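PDB 3S40: diacylglycerol kinase from Bacillus anthracis, which probably phosphorylates diacylglycerol or a related lipid, transferring a phosphate from a nucleotide such as ATP to the lipid hydroxyl. Local coordinates for residues Asn27-Phe39 with Asn112-His124. Residues are numbered along the deposited sequence; the frame is centred on the assembly and turned at random.
Sequences NLTKIVPPLAAAF and NIAEAAKLITKEH
Two neighbouring helices on one side of the parallel beta-sheet of the diacylglycerol kinase catalytic domain meet where Ile31, Pro34 and Leu35 close around Ala117. The axes of helices 27-38 and 113-120 run nearly parallel, 14° apart, and approach to 7.9 Å, a close spacing consistent with the alanines at the interface. Ala114 lies against the backbone of Lys30, the two CA atoms 4.7 Å apart. One turn on, the methyl of Ala117 comes within 3.5 Å of Ile31 O and also touches Ile31 CB and Pro34 CG. With no hydrogen bond passing between the segments, the helices are joined mainly by apolar packing.

Toward the sheet, Ile113 meets Ile31: CG2 of Ile31 lies 3.9 Å from Ile113 CB, and the two side chains cross at a slant. With CG1 of Ile113 between its backbone N and carbonyl carbon (chi1 64°), the CG1-CD1 arm is directed at helix 27-38, and CD1 reaches Asn27 OD1, while CG1 touches CD of the extended Lys30 side chain, which crosses it at about a right angle. Farther along, Leu35 CD2 packs on Ile120 CG2 at 4.1 Å; both residues also touch Ile68 of strand 66-71, so the helix pair and the sheet share one hydrophobic layer.

Past the end of helix 27-38, the Phe39 ring takes Ala38 CB over one face and turns its edge to segment 112-124. Ile120 O lies near the ring plane at that edge, and Ile120 CG2 touches CE2 and CZ. Glu123, held by hydrogen bonds to Thr6 OG1 and Lys7 N, brings its carboxylate to the same edge, its plane tilted 21° from the ring, with OE2 3.4 Å from Phe39 CE1.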
ATOM      1  N   ASN A  27      10.445   0.340  22.057  1.00 23.54           N
ATOM      2  CA  ASN A  27       9.478  -0.156  21.085  1.00 25.64           C
ATOM      3  C   ASN A  27       9.053  -1.598  21.355  1.00 27.40           C
ATOM      4  O   ASN A  27       7.881  -1.953  21.254  1.00 25.35           O
ATOM      5  CB  ASN A  27      10.040  -0.016  19.673  1.00 24.13           C
ATOM      6  CG  ASN A  27      10.238   1.434  19.285  1.00 32.53           C
ATOM      7  OD1 ASN A  27       9.585   2.325  19.837  1.00 39.97           O
ATOM      8  ND2 ASN A  27      11.141   1.683  18.349  1.00 31.91           N
ATOM      9  N   LEU A  28      10.020  -2.434  21.704  1.00 23.78           N
ATOM     10  CA  LEU A  28       9.731  -3.835  21.914  1.00 13.88           C
ATOM     11  C   LEU A  28       8.928  -4.056  23.202  1.00 19.70           C
ATOM     12  O   LEU A  28       8.154  -5.012  23.311  1.00 28.81           O
ATOM     13  CB  LEU A  28      11.032  -4.622  21.901  1.00 23.35           C
ATOM     14  CG  LEU A  28      11.316  -5.515  20.694  1.00 32.81           C
ATOM     15  CD1 LEU A  28      10.640  -5.014  19.445  1.00 32.77           C
ATOM     16  CD2 LEU A  28      12.826  -5.691  20.480  1.00 30.75           C
ATOM     17  N   THR A  29       9.088  -3.154  24.163  1.00 19.17           N
ATOM     18  CA  THR A  29       8.289  -3.202  25.387  1.00 22.46           C
ATOM     19  C   THR A  29       6.833  -2.910  25.042  1.00 29.05           C
ATOM     20  O   THR A  29       5.907  -3.401  25.678  1.00 24.91           O
ATOM     21  CB  THR A  29       8.767  -2.137  26.383  1.00 30.55           C
ATOM     22  OG1 THR A  29      10.095  -2.463  26.807  1.00 32.41           O
ATOM     23  CG2 THR A  29       7.838  -2.073  27.594  1.00 27.18           C
ATOM     24  N   LYS A  30       6.635  -2.093  24.025  1.00 30.35           N
ATOM     25  CA  LYS A  30       5.282  -1.735  23.634  1.00 26.86           C
ATOM     26  C   LYS A  30       4.601  -2.830  22.813  1.00 28.43           C
ATOM     27  O   LYS A  30       3.413  -3.095  22.983  1.00 30.58           O
ATOM     28  CB  LYS A  30       5.304  -0.419  22.884  1.00 29.00           C
ATOM     29  CG  LYS A  30       5.658   0.755  23.764  1.00 38.46           C
ATOM     30  CD  LYS A  30       5.820   2.025  22.943  1.00 41.76           C
ATOM     31  CE  LYS A  30       6.218   3.204  23.819  1.00 39.33           C
ATOM     32  NZ  LYS A  30       6.294   4.477  23.030  1.00 44.89           N
ATOM     33  N   ILE A  31       5.342  -3.489  21.934  1.00 18.34           N
ATOM     34  CA  ILE A  31       4.648  -4.377  21.002  1.00 21.58           C
ATOM     35  C   ILE A  31       4.722  -5.858  21.312  1.00 27.36           C
ATOM     36  O   ILE A  31       3.798  -6.591  21.019  1.00 27.28           O
ATOM     37  CB  ILE A  31       5.077  -4.138  19.536  1.00 25.24           C
ATOM     38  CG1 ILE A  31       6.445  -4.736  19.255  1.00 26.92           C
ATOM     39  CG2 ILE A  31       5.027  -2.651  19.199  1.00 23.10           C
ATOM     40  CD1 ILE A  31       6.980  -4.392  17.864  1.00 32.80           C
ATOM     41  N   VAL A  32       5.810  -6.315  21.919  1.00 29.27           N
ATOM     42  CA  VAL A  32       5.988  -7.758  22.034  1.00 22.01           C
ATOM     43  C   VAL A  32       5.077  -8.455  23.058  1.00 25.61           C
ATOM     44  O   VAL A  32       4.503  -9.509  22.768  1.00 31.96           O
ATOM     45  CB  VAL A  32       7.471  -8.148  22.263  1.00 34.68           C
ATOM     46  CG1 VAL A  32       7.570  -9.650  22.452  1.00 34.84           C
ATOM     47  CG2 VAL A  32       8.329  -7.703  21.072  1.00 26.98           C
ATOM     48  N   PRO A  33       4.938  -7.870  24.254  1.00 30.63           N
ATOM     49  CA  PRO A  33       4.164  -8.529  25.315  1.00 34.70           C
ATOM     50  C   PRO A  33       2.719  -8.919  24.975  1.00 31.46           C
ATOM     51  O   PRO A  33       2.359 -10.076  25.215  1.00 32.39           O
ATOM     52  CB  PRO A  33       4.229  -7.519  26.468  1.00 34.66           C
ATOM     53  CG  PRO A  33       5.567  -6.877  26.278  1.00 37.40           C
ATOM     54  CD  PRO A  33       5.698  -6.719  24.774  1.00 29.46           C
ATOM     55  N   PRO A  34       1.900  -7.988  24.452  1.00 24.67           N
ATOM     56  CA  PRO A  34       0.554  -8.433  24.070  1.00 28.22           C
ATOM     57  C   PRO A  34       0.596  -9.559  23.027  1.00 22.11           C
ATOM     58  O   PRO A  34      -0.227 -10.467  23.072  1.00 25.98           O
ATOM     59  CB  PRO A  34      -0.098  -7.169  23.473  1.00 31.42           C
ATOM     60  CG  PRO A  34       1.012  -6.198  23.265  1.00 36.54           C
ATOM     61  CD  PRO A  34       2.107  -6.548  24.215  1.00 30.94           C
ATOM     62  N   LEU A  35       1.554  -9.510  22.113  1.00 20.00           N
ATOM     63  CA  LEU A  35       1.658 -10.554  21.109  1.00 22.22           C
ATOM     64  C   LEU A  35       2.069 -11.868  21.766  1.00 29.87           C
ATOM     65  O   LEU A  35       1.511 -12.925  21.482  1.00 28.96           O
ATOM     66  CB  LEU A  35       2.665 -10.151  20.032  1.00 21.36           C
ATOM     67  CG  LEU A  35       2.296  -8.855  19.313  1.00 27.89           C
ATOM     68  CD1 LEU A  35       3.376  -8.490  18.300  1.00 18.95           C
ATOM     69  CD2 LEU A  35       0.941  -9.002  18.626  1.00 16.44           C
ATOM     70  N   ALA A  36       3.051 -11.804  22.655  1.00 26.04           N
ATOM     71  CA  ALA A  36       3.522 -13.025  23.267  1.00 24.57           C
ATOM     72  C   ALA A  36       2.435 -13.624  24.163  1.00 18.27           C
ATOM     73  O   ALA A  36       2.325 -14.839  24.288  1.00 29.24           O
ATOM     74  CB  ALA A  36       4.848 -12.773  24.040  1.00 17.58           C
ATOM     75  N   ALA A  37       1.614 -12.770  24.764  1.00 24.43           N
ATOM     76  CA  ALA A  37       0.529 -13.256  25.610  1.00 30.25           C
ATOM     77  C   ALA A  37      -0.557 -13.916  24.791  1.00 29.89           C
ATOM     78  O   ALA A  37      -1.154 -14.895  25.225  1.00 32.84           O
ATOM     79  CB  ALA A  37      -0.069 -12.120  26.445  1.00 21.56           C
ATOM     80  N   ALA A  38      -0.819 -13.361  23.611  1.00 32.44           N
ATOM     81  CA  ALA A  38      -1.944 -13.796  22.794  1.00 29.75           C
ATOM     82  C   ALA A  38      -1.601 -15.028  21.975  1.00 26.23           C
ATOM     83  O   ALA A  38      -2.436 -15.905  21.814  1.00 25.33           O
ATOM     84  CB  ALA A  38      -2.421 -12.665  21.875  1.00 25.23           C
ATOM     85  N   PHE A  39      -0.367 -15.103  21.480  1.00 22.41           N
ATOM     86  CA  PHE A  39       0.021 -16.179  20.561  1.00 25.84           C
ATOM     87  C   PHE A  39       1.053 -17.155  21.157  1.00 30.98           C
ATOM     88  O   PHE A  39       2.226 -16.835  21.260  1.00 23.99           O
ATOM     89  CB  PHE A  39       0.558 -15.569  19.261  1.00 21.66           C
ATOM     90  CG  PHE A  39      -0.361 -14.535  18.647  1.00 22.34           C
ATOM     91  CD1 PHE A  39      -1.662 -14.870  18.275  1.00 24.18           C
ATOM     92  CD2 PHE A  39       0.078 -13.242  18.429  1.00 17.10           C
ATOM     93  CE1 PHE A  39      -2.507 -13.928  17.697  1.00 25.54           C
ATOM     94  CE2 PHE A  39      -0.755 -12.292  17.855  1.00 30.35           C
ATOM     95  CZ  PHE A  39      -2.063 -12.640  17.485  1.00 23.57           C
ATOM     96  N   ASN A 112      -0.258   4.594  17.304  1.00 23.25           N
ATOM     97  CA  ASN A 112       0.423   4.261  18.553  1.00 30.95           C
ATOM     98  C   ASN A 112       0.770   2.775  18.501  1.00 35.68           C
ATOM     99  O   ASN A 112      -0.130   1.921  18.428  1.00 26.59           O
ATOM    100  CB  ASN A 112      -0.508   4.566  19.738  1.00 33.19           C
ATOM    101  CG  ASN A 112       0.024   4.043  21.065  1.00 45.30           C
ATOM    102  OD1 ASN A 112       0.184   2.840  21.260  1.00 51.27           O
ATOM    103  ND2 ASN A 112       0.265   4.951  21.996  1.00 48.45           N
ATOM    104  N   ILE A 113       2.061   2.450  18.516  1.00 26.53           N
ATOM    105  CA  ILE A 113       2.458   1.071  18.231  1.00 23.91           C
ATOM    106  C   ILE A 113       1.957   0.090  19.277  1.00 28.31           C
ATOM    107  O   ILE A 113       1.649  -1.052  18.945  1.00 27.31           O
ATOM    108  CB  ILE A 113       3.963   0.918  18.004  1.00 30.61           C
ATOM    109  CG1 ILE A 113       4.745   1.267  19.271  1.00 25.77           C
ATOM    110  CG2 ILE A 113       4.404   1.788  16.827  1.00 25.03           C
ATOM    111  CD1 ILE A 113       6.240   1.095  19.100  1.00 27.98           C
ATOM    112  N   ALA A 114       1.835   0.532  20.530  1.00 25.47           N
ATOM    113  CA  ALA A 114       1.279  -0.336  21.566  1.00 28.26           C
ATOM    114  C   ALA A 114      -0.146  -0.740  21.197  1.00 26.95           C
ATOM    115  O   ALA A 114      -0.524  -1.905  21.324  1.00 28.37           O
ATOM    116  CB  ALA A 114       1.305   0.358  22.948  1.00 23.68           C
ATOM    117  N   GLU A 115      -0.941   0.241  20.767  1.00 25.00           N
ATOM    118  CA  GLU A 115      -2.331   0.001  20.348  1.00 36.32           C
ATOM    119  C   GLU A 115      -2.430  -0.866  19.092  1.00 31.51           C
ATOM    120  O   GLU A 115      -3.323  -1.708  18.976  1.00 20.54           O
ATOM    121  CB  GLU A 115      -3.064   1.326  20.116  1.00 42.13           C
ATOM    122  CG  GLU A 115      -3.243   2.152  21.383  1.00 53.75           C
ATOM    123  CD  GLU A 115      -3.909   1.355  22.493  1.00 64.77           C
ATOM    124  OE1 GLU A 115      -4.885   0.631  22.201  1.00 62.32           O
ATOM    125  OE2 GLU A 115      -3.448   1.440  23.654  1.00 71.93           O
ATOM    126  N   ALA A 116      -1.516  -0.636  18.155  1.00 19.58           N
ATOM    127  CA  ALA A 116      -1.417  -1.447  16.950  1.00 20.99           C
ATOM    128  C   ALA A 116      -1.152  -2.928  17.269  1.00 29.91           C
ATOM    129  O   ALA A 116      -1.702  -3.805  16.610  1.00 24.77           O
ATOM    130  CB  ALA A 116      -0.321  -0.890  16.032  1.00 20.77           C
ATOM    131  N   ALA A 117      -0.280  -3.202  18.248  1.00 21.73           N
ATOM    132  CA  ALA A 117       0.030  -4.582  18.613  1.00 15.97           C
ATOM    133  C   ALA A 117      -1.194  -5.250  19.242  1.00 19.70           C
ATOM    134  O   ALA A 117      -1.492  -6.386  18.954  1.00 22.97           O
ATOM    135  CB  ALA A 117       1.264  -4.644  19.596  1.00 19.69           C
ATOM    136  N   LYS A 118      -1.899  -4.517  20.100  1.00 20.93           N
ATOM    137  CA  LYS A 118      -3.112  -5.025  20.727  1.00 32.87           C
ATOM    138  C   LYS A 118      -4.233  -5.316  19.722  1.00 24.89           C
ATOM    139  O   LYS A 118      -4.917  -6.331  19.832  1.00 23.72           O
ATOM    140  CB  LYS A 118      -3.594  -4.053  21.805  1.00 33.86           C
ATOM    141  CG  LYS A 118      -2.549  -3.883  22.901  1.00 55.34           C
ATOM    142  CD  LYS A 118      -2.947  -2.833  23.911  1.00 70.00           C
ATOM    143  CE  LYS A 118      -1.805  -2.559  24.866  1.00 77.11           C
ATOM    144  NZ  LYS A 118      -2.169  -1.480  25.824  1.00 84.19           N
ATOM    145  N   LEU A 119      -4.397  -4.424  18.750  1.00 24.67           N
ATOM    146  CA  LEU A 119      -5.286  -4.661  17.611  1.00 23.34           C
ATOM    147  C   LEU A 119      -5.044  -6.035  16.955  1.00 21.95           C
ATOM    148  O   LEU A 119      -5.982  -6.785  16.696  1.00 21.37           O
ATOM    149  CB  LEU A 119      -5.134  -3.544  16.566  1.00 24.03           C
ATOM    150  CG  LEU A 119      -6.012  -3.760  15.314  1.00 25.42           C
ATOM    151  CD1 LEU A 119      -7.475  -3.541  15.639  1.00 22.52           C
ATOM    152  CD2 LEU A 119      -5.563  -2.858  14.185  1.00 27.56           C
ATOM    153  N   ILE A 120      -3.787  -6.377  16.701  1.00 25.27           N
ATOM    154  CA  ILE A 120      -3.491  -7.655  16.042  1.00 21.13           C
ATOM    155  C   ILE A 120      -4.060  -8.787  16.877  1.00 24.77           C
ATOM    156  O   ILE A 120      -4.529  -9.796  16.367  1.00 24.49           O
ATOM    157  CB  ILE A 120      -1.977  -7.845  15.886  1.00 23.13           C
ATOM    158  CG1 ILE A 120      -1.433  -6.792  14.924  1.00 20.11           C
ATOM    159  CG2 ILE A 120      -1.658  -9.275  15.452  1.00 17.50           C
ATOM    160  CD1 ILE A 120       0.078  -6.758  14.811  1.00 22.24           C
ATOM    161  N   THR A 121      -4.025  -8.569  18.180  1.00 22.32           N
ATOM    162  CA  THR A 121      -4.501  -9.498  19.186  1.00 26.66           C
ATOM    163  C   THR A 121      -6.002  -9.773  19.045  1.00 27.60           C
ATOM    164  O   THR A 121      -6.504 -10.786  19.514  1.00 31.16           O
ATOM    165  CB  THR A 121      -4.191  -8.873  20.568  1.00 29.30           C
ATOM    166  OG1 THR A 121      -3.035  -9.500  21.131  1.00 40.94           O
ATOM    167  CG2 THR A 121      -5.359  -8.921  21.503  1.00 25.37           C
ATOM    168  N   LYS A 122      -6.717  -8.869  18.394  1.00 25.87           N
ATOM    169  CA  LYS A 122      -8.157  -9.044  18.234  1.00 23.79           C
ATOM    170  C   LYS A 122      -8.457  -9.882  17.009  1.00 23.23           C
ATOM    171  O   LYS A 122      -9.597 -10.318  16.798  1.00 28.76           O
ATOM    172  CB  LYS A 122      -8.857  -7.696  18.148  1.00 22.92           C
ATOM    173  CG  LYS A 122      -8.706  -6.828  19.393  1.00 30.99           C
ATOM    174  CD  LYS A 122      -9.104  -7.583  20.663  1.00 36.08           C
ATOM    175  CE  LYS A 122      -9.012  -6.679  21.893  1.00 51.06           C
ATOM    176  NZ  LYS A 122      -9.066  -7.473  23.155  1.00 54.21           N
ATOM    177  N   GLU A 123      -7.433 -10.098  16.190  1.00 19.20           N
ATOM    178  CA  GLU A 123      -7.575 -10.982  15.032  1.00 21.20           C
ATOM    179  C   GLU A 123      -8.715 -10.640  14.042  1.00 24.01           C
ATOM    180  O   GLU A 123      -9.371 -11.534  13.523  1.00 28.05           O
ATOM    181  CB  GLU A 123      -7.756 -12.417  15.515  1.00 23.86           C
ATOM    182  CG  GLU A 123      -6.651 -12.879  16.459  1.00 35.83           C
ATOM    183  CD  GLU A 123      -6.656 -14.390  16.709  1.00 42.52           C
ATOM    184  OE1 GLU A 123      -7.499 -15.119  16.129  1.00 44.29           O
ATOM    185  OE2 GLU A 123      -5.805 -14.842  17.496  1.00 39.49           O
ATOM    186  N   HIS A 124      -8.945  -9.364  13.770  1.00 20.84           N
ATOM    187  CA  HIS A 124      -9.939  -8.986  12.752  1.00 18.72           C
ATOM    188  C   HIS A 124      -9.256  -8.929  11.401  1.00 20.63           C
ATOM    189  O   HIS A 124      -8.273  -8.209  11.217  1.00 33.06           O
ATOM    190  CB  HIS A 124     -10.542  -7.636  13.069  1.00 18.96           C
ATOM    191  CG  HIS A 124     -11.272  -7.604  14.372  1.00 32.86           C
ATOM    192  ND1 HIS A 124     -12.275  -8.496  14.682  1.00 34.29           N
ATOM    193  CD2 HIS A 124     -11.147  -6.785  15.445  1.00 30.23           C
ATOM    194  CE1 HIS A 124     -12.733  -8.233  15.895  1.00 31.12           C
ATOM    195  NE2 HIS A 124     -12.068  -7.198  16.378  1.00 29.36           N
TER